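Local coordinates for protein NAD nucleotidase (Haemophilus influenzae, PDB 3ZTV) that degrades NAD to adenosine and nicotinamide riboside, acting as a zinc-dependent 5'-nucleotidase and NAD pyrophosphatase of the periplasm, at residues E12-I18 with Y60-L66; A88-A92 with K338-I343; I195-I199 with D218-V223; G363-G369 with V412-P418; F390-T394 with S548-M553. One frame throughout, in Å; residues are numbered along the deposited sequence.

Overall arrangement
Contacts 1, 2 and 3 belong to the zinc-binding half of the chain, contacts 4 and 5 to the C-terminal domain that holds adenosine. Contact 1 pairs two strands of one sheet and contact 3 two strands of another; their centres are about 14 Å apart and they touch, Leu66 meeting Val223 and Ile15 meeting Val221, so the two sheets pack face to face. Contact 2, about 20 Å from contact 1 (centres), brings helix 337-353 back onto helix 84-93, and contact 3 falls between its segments in sequence. Contacts 4 and 5, centres about 14 Å apart, have alternating segments and touch where Met366 and Ile416 pack on Phe390. The centres of contacts 1 and 4, about 52 Å apart, reflect the separation of the metal-binding and nucleoside-binding domains.

Contact 1. Residues E12-I18 with Y60-L66; sequences ELSILHI and YKNPLVL
Strands 12-18 and 63-66 run parallel, their axes 4.5 Å apart at closest and 23° apart in direction, in register Ser14-Pro63, Ile15-Leu64, Leu16-Val65 and His17-Leu66. Backbone bonds run from Ser14 N to Asn62 O (2.9 Å), Leu64 N to Ser14 O (2.8 Å), Leu16 N to Leu64 O (2.9 Å), Leu66 N to Leu16 O (2.8 Å) and Ile18 N to Leu66 O (3.0 Å). Both belong to a mixed sheet of the calcineurin-like phosphoesterase domain, with strand 270-278 beyond 12-18. On one face Ile15 (m, t) lays CG2 3.9 Å from CD1 of Leu66 (m, t), and Leu13, chi1 off-well at -103°, brings CD2 4.2 Å from CB of Leu64 (t, p). On the other, Leu16 (m, t) reaches Pro63 CB and Val65 CG2 with CD1, both at 4.3 Å, beneath helix 46-59. Asn62, left-handed (54/56), turns ND2 to Glu12 O (2.9 Å), while Ser14 (m) gives OG to Lys61 O (2.8 Å). Extended Lys61 sets NZ 3.3 Å from Glu12 OE1, a salt bridge whose hydrogen bond is weak; Glu12 OE2 bonds Thr287. Apolar side chains fill most of both faces, while Glu12, Ser14, Lys61 and Asn62 add polar bonds where the strands begin.

Contact 2. Residues A88-A92 with K338-I343; sequences AVMNA and KTDKLI
Leu342 lays its CD1 methyl over the small residues of helix 84-93, 4.0 Å from Ala92 CB, 4.4 Å from Ala88 CB and 3.7 Å from the carbonyl oxygen Ala88 O. Its m, t rotamer extends the side chain into the space that the two alanines, one turn apart, leave open. Both segments are regular alpha helix. They run antiparallel, their directions 174° apart and their axes 9.9 Å apart at closest, and the CA atoms of Val89 and Thr339 come nearest, 6.3 Å apart. Val89, rotamer m, uses CG1 for two neighbours: Thr339 CG2 at 4.2 Å and Ile343 CG1 at 4.3 Å, the isoleucine being m, t. At the other end Ala92 CB meets Lys338 CE at 4.0 Å and Thr339 OG1 at 3.9 Å; the lysine starts t, t and bends at chi3 (p), so that its aliphatic part lies along the alanine. The hydroxyl of Thr339 (m) is hydrogen-bonded to Asp336 and to Asn50 of helix 46-59, and Asn50 also binds Val89 O. This antiparallel helix pair, in which small residues one turn apart receive a leucine, joins a helix of the metallophosphoesterase domain to helix 337-353. No hydrogen bond crosses between the two segments, so their direct contact rests on van der Waals packing, mostly of methyl and methylene groups, with Ala88 O and Thr339 OG1 also touched by methyls.

Contact 3. Residues I195-I199 with D218-V223; sequences INKII and DIDVIV
This is the parallel strand pairing of a beta-alpha-beta unit, taken at the end where its two strands begin: strand 198-203 leads through helix 206-215 to strand 221-224 alongside. The touching parts run 22° apart, and Ile199 pairs with Val221, their CA atoms 5.0 Å apart. Before that bridge a side chain takes part in the backbone pairing. Asp220 (phi/psi -92/-40, rotamer m) accepts Ile198 N on OD2 at 2.9 Å, while its own Asp220 N donates to Ile198 O at 2.9 Å, so one residue closes both bonds of Ile198. Water 1 lies 2.8 Å from Asp218 O and 2.9 Å from Asn196 O, the second a weak bond, spanning the gap where the two segments diverge; Asp218 itself has positive phi (79/8). Ile198 (m, t) sets CD1 3.3 Å from Asp218 O and CG2 4.3 Å from Ile219 CG1. On the other face Ile199, m at both chi angles, places CD1 3.8 Å from Val221 CB and CG2 4.1 Å from Val223 CG2, both valines being t. Lys197 NZ bonds Asn196 OD1 at 2.9 Å and forms a salt bridge with Glu151. Strand 151-159 flanks the first segment, and Asp220 continues the sheet by backbone bonding to Phe260 of strand 258-263. Helix 179-191 covers Ile219, helix 206-215 covers Ile222, and Val221 and Val223 face the sheet of contact 1.

Contact 4. Residues G363-G369 with V412-P418; sequences GSAMPGG and VRADILP
Gly363, at phi/psi 98/-158, where a side chain would press on the preceding carbonyl, sets its O 3.4 Å from Pro418 CB. After Ser364, whose O shares water 2 with Ile416 O (2.9 Å to each), Ala365 CB lies 3.5 Å from Leu417 CD2 and 4.3 Å from Pro418 CD. Met366 pairs with Ile416 in a single antiparallel bridge, a hydrogen-bonded pair: Met366 N to Ile416 O and Ile416 N to Met366 O, both 2.9 Å. Its side chain (m, t, m) brings CE 3.9 Å from CG2 of Ile416 (m, t), and both side chains pack on Phe390 of helix 386-396. Two loops of the C-terminal nucleotidase domain are thus joined, running 156° apart, one of them holding Arg413, a probable substrate-binding residue close to the adenosine. Past Pro367, the amide Gly368 N donates to Asp415 OD1 at 2.8 Å, the aspartate being m with chi2 near zero. A CB on Gly368 would clash with Ala414 O, and one on Gly369, which has positive phi (73/-177), would crowd Arg413 O. Gly369 N makes a weak hydrogen bond to Val412 O at 3.2 Å, and Gly369 CA lies 3.4 Å from Arg413 C.

Contact 5. Residues F390-T394 with S548-M553; sequences FIAET and SFIKFM
Two alpha-helical segments cross almost at right angles (87°), their axes 9.2 Å apart at closest, with Thr394 and Phe549 nearest at 5.4 Å between CA atoms. Three phenylalanines, all t at chi1, fill the crossing as an aromatic cluster in the core of the C-terminal domain. Phe549 turns its edge to the face of Phe390 (ring centroids 4.9 Å apart, planes at 62°), and Phe390 turns its own edge to the face of Phe552 (5.0 Å, 71°), two offset edge-to-face pairs. Met553, m throughout, sets SD beside the Phe390 ring edge, a Met-aromatic contact 5.4 Å from the centroid. Ile391 (m, m), its side chain about 9 Å from the bound adenosine, points CD1 at the edge of Phe549, 3.4 Å from CD2. Thr394 in rotamer p returns OG1 to Ile391 O (2.7 Å), leaving CG2 3.7 Å from Phe552 CB. Phe429 of helix 423-429 and Phe559 of strand 558-560 enlarge the cluster, while Ile361 of strand 357-362 and contact 4's Met366 and Ile416 pack on Phe390.

Contact 1. Residues E12-I18 with Y60-L66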
# COMPACT_ATOMS: atom_id res chain seq x y z
N GLU A 12 -26.81 15.86 -16.01
CA GLU A 12 -26.36 16.84 -15.02
C GLU A 12 -26.72 16.41 -13.59
O GLU A 12 -27.71 15.71 -13.37
CB GLU A 12 -26.89 18.24 -15.33
CG GLU A 12 -26.13 19.34 -14.60
CD GLU A 12 -26.42 20.73 -15.13
OE1 GLU A 12 -26.84 20.86 -16.30
OE2 GLU A 12 -26.23 21.70 -14.36
N LEU A 13 -25.87 16.81 -12.66
CA LEU A 13 -26.00 16.47 -11.24
C LEU A 13 -25.89 17.74 -10.42
O LEU A 13 -25.10 18.62 -10.75
CB LEU A 13 -24.86 15.54 -10.83
CG LEU A 13 -25.01 14.03 -10.63
CD1 LEU A 13 -23.71 13.51 -10.05
CD2 LEU A 13 -26.16 13.70 -9.70
N SER A 14 -26.65 17.82 -9.32
CA SER A 14 -26.56 18.95 -8.41
C SER A 14 -26.06 18.47 -7.04
O SER A 14 -26.85 18.00 -6.22
CB SER A 14 -27.91 19.66 -8.29
OG SER A 14 -28.29 20.17 -9.56
N ILE A 15 -24.76 18.57 -6.82
CA ILE A 15 -24.16 18.09 -5.58
C ILE A 15 -24.33 19.13 -4.46
O ILE A 15 -24.00 20.30 -4.64
CB ILE A 15 -22.68 17.74 -5.78
CG1 ILE A 15 -22.54 16.74 -6.94
CG2 ILE A 15 -22.06 17.21 -4.50
CD1 ILE A 15 -21.12 16.41 -7.29
N LEU A 16 -24.85 18.68 -3.33
CA LEU A 16 -25.07 19.51 -2.14
C LEU A 16 -24.42 18.78 -0.99
O LEU A 16 -24.72 17.60 -0.75
CB LEU A 16 -26.57 19.67 -1.88
CG LEU A 16 -27.35 20.41 -2.98
CD1 LEU A 16 -28.86 20.23 -2.81
CD2 LEU A 16 -26.99 21.88 -2.99
N HIS A 17 -23.50 19.43 -0.28
CA HIS A 17 -22.69 18.68 0.67
C HIS A 17 -22.27 19.48 1.91
O HIS A 17 -22.12 20.70 1.87
CB HIS A 17 -21.45 18.12 -0.05
CG HIS A 17 -20.48 19.16 -0.47
ND1 HIS A 17 -20.63 19.94 -1.60
CD2 HIS A 17 -19.31 19.54 0.09
CE1 HIS A 17 -19.60 20.77 -1.70
NE2 HIS A 17 -18.78 20.54 -0.69
N ILE A 18 -22.13 18.75 3.01
CA ILE A 18 -21.49 19.27 4.23
C ILE A 18 -20.44 18.26 4.72
O ILE A 18 -20.38 17.11 4.24
CB ILE A 18 -22.49 19.57 5.39
CG1 ILE A 18 -23.02 18.29 6.07
CG2 ILE A 18 -23.65 20.42 4.90
CD1 ILE A 18 -23.72 18.58 7.41
N TYR A 60 -33.12 22.51 -7.67
CA TYR A 60 -32.16 22.00 -8.65
C TYR A 60 -32.54 20.61 -9.14
O TYR A 60 -33.07 19.80 -8.38
CB TYR A 60 -30.78 21.88 -8.01
CG TYR A 60 -30.14 23.17 -7.55
CD1 TYR A 60 -30.26 24.35 -8.28
CD2 TYR A 60 -29.39 23.18 -6.38
CE1 TYR A 60 -29.65 25.52 -7.84
CE2 TYR A 60 -28.77 24.33 -5.95
CZ TYR A 60 -28.90 25.49 -6.67
OH TYR A 60 -28.28 26.63 -6.24
N LYS A 61 -32.23 20.33 -10.40
CA LYS A 61 -32.46 19.00 -10.96
C LYS A 61 -31.39 18.00 -10.51
O LYS A 61 -30.20 18.33 -10.39
CB LYS A 61 -32.49 19.07 -12.48
CG LYS A 61 -31.16 19.46 -13.10
CD LYS A 61 -31.25 19.51 -14.62
CE LYS A 61 -29.91 19.85 -15.24
NZ LYS A 61 -29.98 19.94 -16.73
N ASN A 62 -31.82 16.77 -10.26
CA ASN A 62 -30.91 15.69 -9.89
C ASN A 62 -30.00 15.99 -8.70
O ASN A 62 -28.78 15.87 -8.80
CB ASN A 62 -30.09 15.27 -11.11
CG ASN A 62 -30.96 14.82 -12.26
OD1 ASN A 62 -32.05 14.27 -12.05
ND2 ASN A 62 -30.51 15.06 -13.49
N PRO A 63 -30.59 16.36 -7.55
CA PRO A 63 -29.75 16.64 -6.38
C PRO A 63 -29.13 15.37 -5.79
O PRO A 63 -29.75 14.31 -5.77
CB PRO A 63 -30.73 17.29 -5.39
CG PRO A 63 -32.06 16.74 -5.76
CD PRO A 63 -32.03 16.53 -7.26
N LEU A 64 -27.90 15.52 -5.32
CA LEU A 64 -27.18 14.45 -4.62
C LEU A 64 -26.67 15.06 -3.32
O LEU A 64 -25.80 15.94 -3.34
CB LEU A 64 -26.02 13.96 -5.48
CG LEU A 64 -25.09 12.91 -4.88
CD1 LEU A 64 -25.85 11.62 -4.60
CD2 LEU A 64 -23.90 12.64 -5.78
N VAL A 65 -27.20 14.59 -2.19
CA VAL A 65 -27.00 15.25 -0.90
C VAL A 65 -26.06 14.41 -0.04
O VAL A 65 -26.37 13.27 0.28
CB VAL A 65 -28.35 15.50 -0.21
CG1 VAL A 65 -28.16 16.26 1.08
CG2 VAL A 65 -29.28 16.28 -1.15
N LEU A 66 -24.91 14.98 0.32
CA LEU A 66 -23.80 14.20 0.87
C LEU A 66 -23.23 14.76 2.17
O LEU A 66 -23.19 15.99 2.38
CB LEU A 66 -22.65 14.14 -0.14
CG LEU A 66 -23.00 13.67 -1.55
CD1 LEU A 66 -21.80 13.87 -2.47
CD2 LEU A 66 -23.47 12.22 -1.57

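Contact 2. Residues A88-A92 with K338-I343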
# COMPACT_ATOMS: atom_id res chain seq x y z
N ALA A 88 -30.42 11.97 14.62
CA ALA A 88 -31.75 12.54 14.45
C ALA A 88 -31.75 13.70 13.45
O ALA A 88 -32.61 13.78 12.56
CB ALA A 88 -32.30 12.99 15.81
N VAL A 89 -30.81 14.62 13.61
CA VAL A 89 -30.78 15.78 12.70
C VAL A 89 -30.30 15.40 11.30
O VAL A 89 -30.78 15.95 10.30
CB VAL A 89 -30.01 16.99 13.28
CG1 VAL A 89 -30.66 17.46 14.61
CG2 VAL A 89 -28.54 16.68 13.49
N MET A 90 -29.40 14.43 11.21
CA MET A 90 -28.97 13.91 9.91
C MET A 90 -30.13 13.23 9.18
O MET A 90 -30.35 13.47 7.99
CB MET A 90 -27.81 12.92 10.08
CG MET A 90 -26.52 13.59 10.51
SD MET A 90 -25.24 12.44 11.07
CE MET A 90 -24.62 11.78 9.51
N ASN A 91 -30.90 12.41 9.90
CA ASN A 91 -32.07 11.77 9.32
C ASN A 91 -33.03 12.82 8.78
O ASN A 91 -33.60 12.66 7.69
CB ASN A 91 -32.77 10.90 10.36
CG ASN A 91 -32.02 9.61 10.64
OD1 ASN A 91 -31.12 9.22 9.89
ND2 ASN A 91 -32.40 8.93 11.71
N ALA A 92 -33.21 13.91 9.53
CA ALA A 92 -34.13 14.98 9.14
C ALA A 92 -33.68 15.73 7.88
O ALA A 92 -34.49 16.38 7.22
CB ALA A 92 -34.34 15.95 10.29
N LYS A 338 -39.05 21.01 11.36
CA LYS A 338 -38.80 19.71 11.97
C LYS A 338 -37.50 19.72 12.79
O LYS A 338 -37.46 19.23 13.92
CB LYS A 338 -38.76 18.62 10.90
CG LYS A 338 -38.43 17.23 11.43
CD LYS A 338 -38.88 16.13 10.46
CE LYS A 338 -38.13 16.18 9.15
NZ LYS A 338 -38.52 15.05 8.25
N THR A 339 -36.44 20.28 12.21
CA THR A 339 -35.14 20.29 12.88
C THR A 339 -35.18 21.20 14.11
O THR A 339 -34.56 20.88 15.13
CB THR A 339 -34.02 20.69 11.91
OG1 THR A 339 -34.07 19.84 10.77
CG2 THR A 339 -32.66 20.54 12.58
N ASP A 340 -35.91 22.31 14.03
CA ASP A 340 -36.11 23.18 15.20
C ASP A 340 -36.73 22.42 16.37
O ASP A 340 -36.34 22.61 17.51
CB ASP A 340 -37.03 24.36 14.84
CG ASP A 340 -36.33 25.44 14.04
OD1 ASP A 340 -35.08 25.53 14.09
OD2 ASP A 340 -37.04 26.23 13.38
N LYS A 341 -37.71 21.59 16.07
CA LYS A 341 -38.37 20.78 17.10
C LYS A 341 -37.40 19.79 17.74
O LYS A 341 -37.37 19.63 18.97
CB LYS A 341 -39.57 20.03 16.50
CG LYS A 341 -40.75 20.93 16.13
CD LYS A 341 -41.85 20.14 15.42
CE LYS A 341 -41.88 18.68 15.84
NZ LYS A 341 -42.13 18.51 17.29
N LEU A 342 -36.60 19.12 16.92
CA LEU A 342 -35.60 18.18 17.43
C LEU A 342 -34.60 18.88 18.31
O LEU A 342 -34.29 18.41 19.41
CB LEU A 342 -34.88 17.46 16.28
CG LEU A 342 -35.72 16.48 15.46
CD1 LEU A 342 -34.99 16.04 14.20
CD2 LEU A 342 -36.09 15.27 16.31
N ILE A 343 -34.08 20.01 17.84
CA ILE A 343 -33.05 20.71 18.60
C ILE A 343 -33.58 21.27 19.93
O ILE A 343 -32.88 21.24 20.94
CB ILE A 343 -32.35 21.78 17.74
CG1 ILE A 343 -31.54 21.10 16.63
CG2 ILE A 343 -31.42 22.64 18.59
CD1 ILE A 343 -30.96 22.07 15.61

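Contact 3. Residues I195-I199 with D218-V223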
# COMPACT_ATOMS: atom_id res chain seq x y z
N ILE A 195 -19.71 2.25 -16.48
CA ILE A 195 -19.78 3.45 -15.65
C ILE A 195 -18.61 4.36 -15.97
O ILE A 195 -17.45 3.95 -15.89
CB ILE A 195 -19.76 3.09 -14.17
CG1 ILE A 195 -21.01 2.28 -13.84
CG2 ILE A 195 -19.66 4.35 -13.31
CD1 ILE A 195 -21.03 1.70 -12.46
N ASN A 196 -18.91 5.61 -16.34
CA ASN A 196 -17.86 6.57 -16.63
C ASN A 196 -18.05 7.87 -15.85
O ASN A 196 -17.41 8.88 -16.16
CB ASN A 196 -17.76 6.84 -18.15
CG ASN A 196 -19.05 7.40 -18.73
OD1 ASN A 196 -19.85 8.03 -18.05
ND2 ASN A 196 -19.25 7.18 -20.03
N LYS A 197 -18.90 7.82 -14.83
CA LYS A 197 -19.15 8.96 -13.95
C LYS A 197 -19.01 8.44 -12.53
O LYS A 197 -19.80 7.59 -12.08
CB LYS A 197 -20.55 9.51 -14.21
CG LYS A 197 -20.70 10.09 -15.61
CD LYS A 197 -22.14 10.49 -15.89
CE LYS A 197 -23.01 9.31 -16.25
NZ LYS A 197 -22.64 8.78 -17.59
N ILE A 198 -18.00 8.95 -11.82
CA ILE A 198 -17.64 8.44 -10.50
C ILE A 198 -17.36 9.58 -9.53
O ILE A 198 -16.55 10.48 -9.82
CB ILE A 198 -16.43 7.48 -10.58
CG1 ILE A 198 -16.75 6.31 -11.53
CG2 ILE A 198 -16.06 6.96 -9.20
CD1 ILE A 198 -15.65 5.26 -11.66
N ILE A 199 -18.04 9.52 -8.38
CA ILE A 199 -17.88 10.48 -7.31
C ILE A 199 -17.20 9.79 -6.14
O ILE A 199 -17.57 8.67 -5.78
CB ILE A 199 -19.26 10.96 -6.79
CG1 ILE A 199 -20.15 11.45 -7.94
CG2 ILE A 199 -19.10 12.01 -5.68
CD1 ILE A 199 -19.58 12.60 -8.68
N ASP A 218 -10.14 8.06 -13.56
CA ASP A 218 -11.53 7.63 -13.63
C ASP A 218 -12.44 8.17 -12.52
O ASP A 218 -13.60 7.78 -12.42
CB ASP A 218 -11.62 6.10 -13.74
CG ASP A 218 -10.84 5.55 -14.92
OD1 ASP A 218 -11.01 6.08 -16.04
OD2 ASP A 218 -10.05 4.62 -14.71
N ILE A 219 -11.91 9.08 -11.71
CA ILE A 219 -12.71 9.73 -10.66
C ILE A 219 -12.94 11.20 -11.02
O ILE A 219 -11.98 11.94 -11.27
CB ILE A 219 -12.05 9.59 -9.27
CG1 ILE A 219 -11.88 8.10 -8.91
CG2 ILE A 219 -12.84 10.35 -8.19
CD1 ILE A 219 -11.19 7.88 -7.57
N ASP A 220 -14.20 11.61 -11.05
CA ASP A 220 -14.58 12.93 -11.56
C ASP A 220 -14.68 14.04 -10.52
O ASP A 220 -14.29 15.18 -10.80
CB ASP A 220 -15.91 12.80 -12.31
CG ASP A 220 -15.80 11.85 -13.49
OD1 ASP A 220 -14.99 12.12 -14.40
OD2 ASP A 220 -16.49 10.80 -13.54
N VAL A 221 -15.22 13.72 -9.35
CA VAL A 221 -15.43 14.71 -8.29
C VAL A 221 -15.04 14.07 -6.95
O VAL A 221 -15.44 12.93 -6.67
CB VAL A 221 -16.90 15.21 -8.22
CG1 VAL A 221 -17.07 16.31 -7.16
CG2 VAL A 221 -17.34 15.75 -9.58
N ILE A 222 -14.27 14.80 -6.15
CA ILE A 222 -13.91 14.32 -4.81
C ILE A 222 -14.43 15.29 -3.75
O ILE A 222 -13.89 16.39 -3.54
CB ILE A 222 -12.39 14.12 -4.65
CG1 ILE A 222 -11.81 13.28 -5.81
CG2 ILE A 222 -12.08 13.50 -3.29
CD1 ILE A 222 -10.31 13.12 -5.79
N VAL A 223 -15.49 14.86 -3.07
CA VAL A 223 -16.18 15.64 -2.04
C VAL A 223 -15.47 15.33 -0.74
O VAL A 223 -15.40 14.16 -0.32
CB VAL A 223 -17.67 15.22 -1.97
CG1 VAL A 223 -18.43 16.05 -0.92
CG2 VAL A 223 -18.33 15.35 -3.36
O HOH W 1 -14.93 8.05 -14.87

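Contact 4. Residues G363-G369 with V412-P418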
# COMPACT_ATOMS: atom_id res chain seq x y z
N GLY A 363 -9.59 13.64 48.37
CA GLY A 363 -8.29 14.16 48.75
C GLY A 363 -8.26 15.67 48.85
O GLY A 363 -9.30 16.32 49.01
N SER A 364 -7.06 16.22 48.74
CA SER A 364 -6.85 17.65 48.93
C SER A 364 -7.02 18.43 47.63
O SER A 364 -6.82 17.89 46.54
CB SER A 364 -5.45 17.91 49.50
OG SER A 364 -5.36 17.45 50.83
N ALA A 365 -7.38 19.70 47.77
CA ALA A 365 -7.50 20.59 46.62
C ALA A 365 -6.22 20.58 45.79
O ALA A 365 -5.11 20.50 46.34
CB ALA A 365 -7.80 22.01 47.09
N MET A 366 -6.37 20.63 44.48
CA MET A 366 -5.24 20.76 43.57
C MET A 366 -5.09 22.23 43.19
O MET A 366 -5.92 22.77 42.45
CB MET A 366 -5.44 19.88 42.33
CG MET A 366 -5.28 18.39 42.63
SD MET A 366 -5.78 17.30 41.28
CE MET A 366 -7.57 17.44 41.35
N PRO A 367 -4.06 22.90 43.72
CA PRO A 367 -3.93 24.35 43.53
C PRO A 367 -3.83 24.73 42.05
O PRO A 367 -3.16 24.04 41.28
CB PRO A 367 -2.63 24.70 44.26
CG PRO A 367 -2.44 23.60 45.25
CD PRO A 367 -3.00 22.37 44.60
N GLY A 368 -4.50 25.82 41.69
CA GLY A 368 -4.46 26.35 40.34
C GLY A 368 -4.70 27.85 40.38
O GLY A 368 -4.55 28.49 41.42
N GLY A 369 -5.08 28.42 39.23
CA GLY A 369 -5.35 29.84 39.16
C GLY A 369 -4.08 30.66 39.21
O GLY A 369 -2.97 30.13 39.27
N VAL A 412 -5.57 27.39 33.39
CA VAL A 412 -6.36 26.89 34.51
C VAL A 412 -6.62 28.04 35.50
O VAL A 412 -5.69 28.60 36.07
CB VAL A 412 -5.68 25.68 35.20
CG1 VAL A 412 -5.11 24.74 34.14
CG2 VAL A 412 -4.59 26.13 36.15
N ARG A 413 -7.89 28.40 35.68
CA ARG A 413 -8.25 29.65 36.34
C ARG A 413 -8.51 29.56 37.84
O ARG A 413 -8.69 30.59 38.50
CB ARG A 413 -9.49 30.26 35.67
CG ARG A 413 -9.22 30.94 34.35
CD ARG A 413 -10.51 31.55 33.81
NE ARG A 413 -10.26 32.62 32.84
CZ ARG A 413 -11.21 33.21 32.13
NH1 ARG A 413 -12.47 32.83 32.27
NH2 ARG A 413 -10.90 34.17 31.27
N ALA A 414 -8.53 28.35 38.39
CA ALA A 414 -8.81 28.19 39.81
C ALA A 414 -8.33 26.84 40.32
O ALA A 414 -8.03 25.94 39.52
CB ALA A 414 -10.30 28.37 40.09
N ASP A 415 -8.28 26.69 41.64
CA ASP A 415 -7.98 25.40 42.24
C ASP A 415 -9.07 24.43 41.81
O ASP A 415 -10.21 24.82 41.58
CB ASP A 415 -8.00 25.48 43.78
CG ASP A 415 -6.95 26.43 44.35
OD1 ASP A 415 -6.15 27.00 43.60
OD2 ASP A 415 -6.93 26.58 45.59
N ILE A 416 -8.71 23.16 41.71
CA ILE A 416 -9.70 22.11 41.50
C ILE A 416 -9.93 21.43 42.85
O ILE A 416 -9.03 20.79 43.39
CB ILE A 416 -9.25 21.10 40.44
CG1 ILE A 416 -9.06 21.81 39.10
CG2 ILE A 416 -10.27 19.98 40.31
CD1 ILE A 416 -8.56 20.91 37.98
N LEU A 417 -11.14 21.59 43.38
CA LEU A 417 -11.45 21.15 44.74
C LEU A 417 -12.07 19.76 44.76
O LEU A 417 -12.68 19.34 43.78
CB LEU A 417 -12.41 22.15 45.40
CG LEU A 417 -11.98 23.62 45.41
CD1 LEU A 417 -13.02 24.47 46.13
CD2 LEU A 417 -10.61 23.78 46.05
N PRO A 418 -11.91 19.04 45.88
CA PRO A 418 -12.53 17.72 46.02
C PRO A 418 -14.05 17.81 45.92
O PRO A 418 -14.63 18.86 46.22
CB PRO A 418 -12.11 17.27 47.42
CG PRO A 418 -11.79 18.54 48.14
CD PRO A 418 -11.19 19.44 47.10
O HOH W 2 -8.92 18.09 44.52

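Contact 5. Residues F390-T394 with S548-M553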
# COMPACT_ATOMS: atom_id res chain seq x y z
N PHE A 390 -2.89 18.20 36.28
CA PHE A 390 -4.13 17.46 36.05
C PHE A 390 -4.64 17.65 34.61
O PHE A 390 -4.97 16.69 33.92
CB PHE A 390 -5.18 17.93 37.05
CG PHE A 390 -6.42 17.08 37.09
CD1 PHE A 390 -6.44 15.83 36.49
CD2 PHE A 390 -7.55 17.52 37.74
CE1 PHE A 390 -7.57 15.06 36.52
CE2 PHE A 390 -8.69 16.75 37.77
CZ PHE A 390 -8.70 15.51 37.16
N ILE A 391 -4.73 18.91 34.18
CA ILE A 391 -5.20 19.18 32.83
C ILE A 391 -4.28 18.52 31.80
O ILE A 391 -4.74 17.93 30.82
CB ILE A 391 -5.36 20.69 32.56
CG1 ILE A 391 -6.42 21.28 33.50
CG2 ILE A 391 -5.75 20.92 31.10
CD1 ILE A 391 -7.72 20.55 33.46
N ALA A 392 -2.97 18.59 32.02
CA ALA A 392 -2.03 17.92 31.13
C ALA A 392 -2.29 16.41 31.08
O ALA A 392 -2.20 15.80 30.01
CB ALA A 392 -0.58 18.20 31.53
N GLU A 393 -2.64 15.82 32.21
CA GLU A 393 -2.98 14.39 32.25
C GLU A 393 -4.23 14.07 31.43
O GLU A 393 -4.31 13.01 30.80
CB GLU A 393 -3.13 13.88 33.69
CG GLU A 393 -1.87 13.99 34.55
CD GLU A 393 -0.84 12.90 34.28
OE1 GLU A 393 -1.11 11.96 33.49
OE2 GLU A 393 0.26 12.98 34.87
N THR A 394 -5.22 14.96 31.43
CA THR A 394 -6.43 14.73 30.64
C THR A 394 -6.09 14.74 29.14
O THR A 394 -6.67 14.00 28.36
CB THR A 394 -7.56 15.74 30.95
OG1 THR A 394 -7.25 17.03 30.41
CG2 THR A 394 -7.80 15.86 32.47
N SER A 548 -11.96 16.42 26.87
CA SER A 548 -10.87 15.59 27.38
C SER A 548 -10.99 15.40 28.89
O SER A 548 -10.79 14.30 29.42
CB SER A 548 -9.52 16.24 27.06
OG SER A 548 -9.29 16.29 25.66
N PHE A 549 -11.33 16.49 29.59
CA PHE A 549 -11.51 16.43 31.03
C PHE A 549 -12.65 15.48 31.39
O PHE A 549 -12.51 14.66 32.29
CB PHE A 549 -11.76 17.82 31.61
CG PHE A 549 -11.55 17.87 33.10
CD1 PHE A 549 -12.49 17.34 33.96
CD2 PHE A 549 -10.39 18.41 33.63
CE1 PHE A 549 -12.30 17.37 35.32
CE2 PHE A 549 -10.20 18.44 34.99
CZ PHE A 549 -11.15 17.92 35.84
N ILE A 550 -13.76 15.57 30.66
CA ILE A 550 -14.87 14.65 30.86
C ILE A 550 -14.46 13.17 30.66
O ILE A 550 -14.80 12.31 31.47
CB ILE A 550 -16.07 15.01 29.96
CG1 ILE A 550 -16.73 16.29 30.47
CG2 ILE A 550 -17.07 13.88 29.88
CD1 ILE A 550 -17.58 16.99 29.42
N LYS A 551 -13.72 12.88 29.59
CA LYS A 551 -13.23 11.52 29.38
C LYS A 551 -12.38 11.03 30.55
O LYS A 551 -12.47 9.87 30.96
CB LYS A 551 -12.40 11.42 28.11
CG LYS A 551 -13.16 11.62 26.82
CD LYS A 551 -12.24 11.32 25.65
CE LYS A 551 -12.90 11.69 24.33
NZ LYS A 551 -12.01 11.37 23.18
N PHE A 552 -11.51 11.90 31.05
CA PHE A 552 -10.63 11.54 32.15
C PHE A 552 -11.44 11.14 33.39
O PHE A 552 -11.14 10.13 34.03
CB PHE A 552 -9.67 12.68 32.46
CG PHE A 552 -8.65 12.35 33.52
CD1 PHE A 552 -8.94 12.56 34.86
CD2 PHE A 552 -7.40 11.85 33.18
CE1 PHE A 552 -8.01 12.25 35.84
CE2 PHE A 552 -6.47 11.55 34.15
CZ PHE A 552 -6.78 11.76 35.49
N MET A 553 -12.46 11.92 33.72
CA MET A 553 -13.29 11.58 34.87
C MET A 553 -14.08 10.29 34.65
O MET A 553 -14.31 9.54 35.59
CB MET A 553 -14.22 12.74 35.24
CG MET A 553 -13.51 14.01 35.69
SD MET A 553 -12.38 13.78 37.08
CE MET A 553 -13.42 12.93 38.26
O HOH W 3 -8.84 12.40 28.61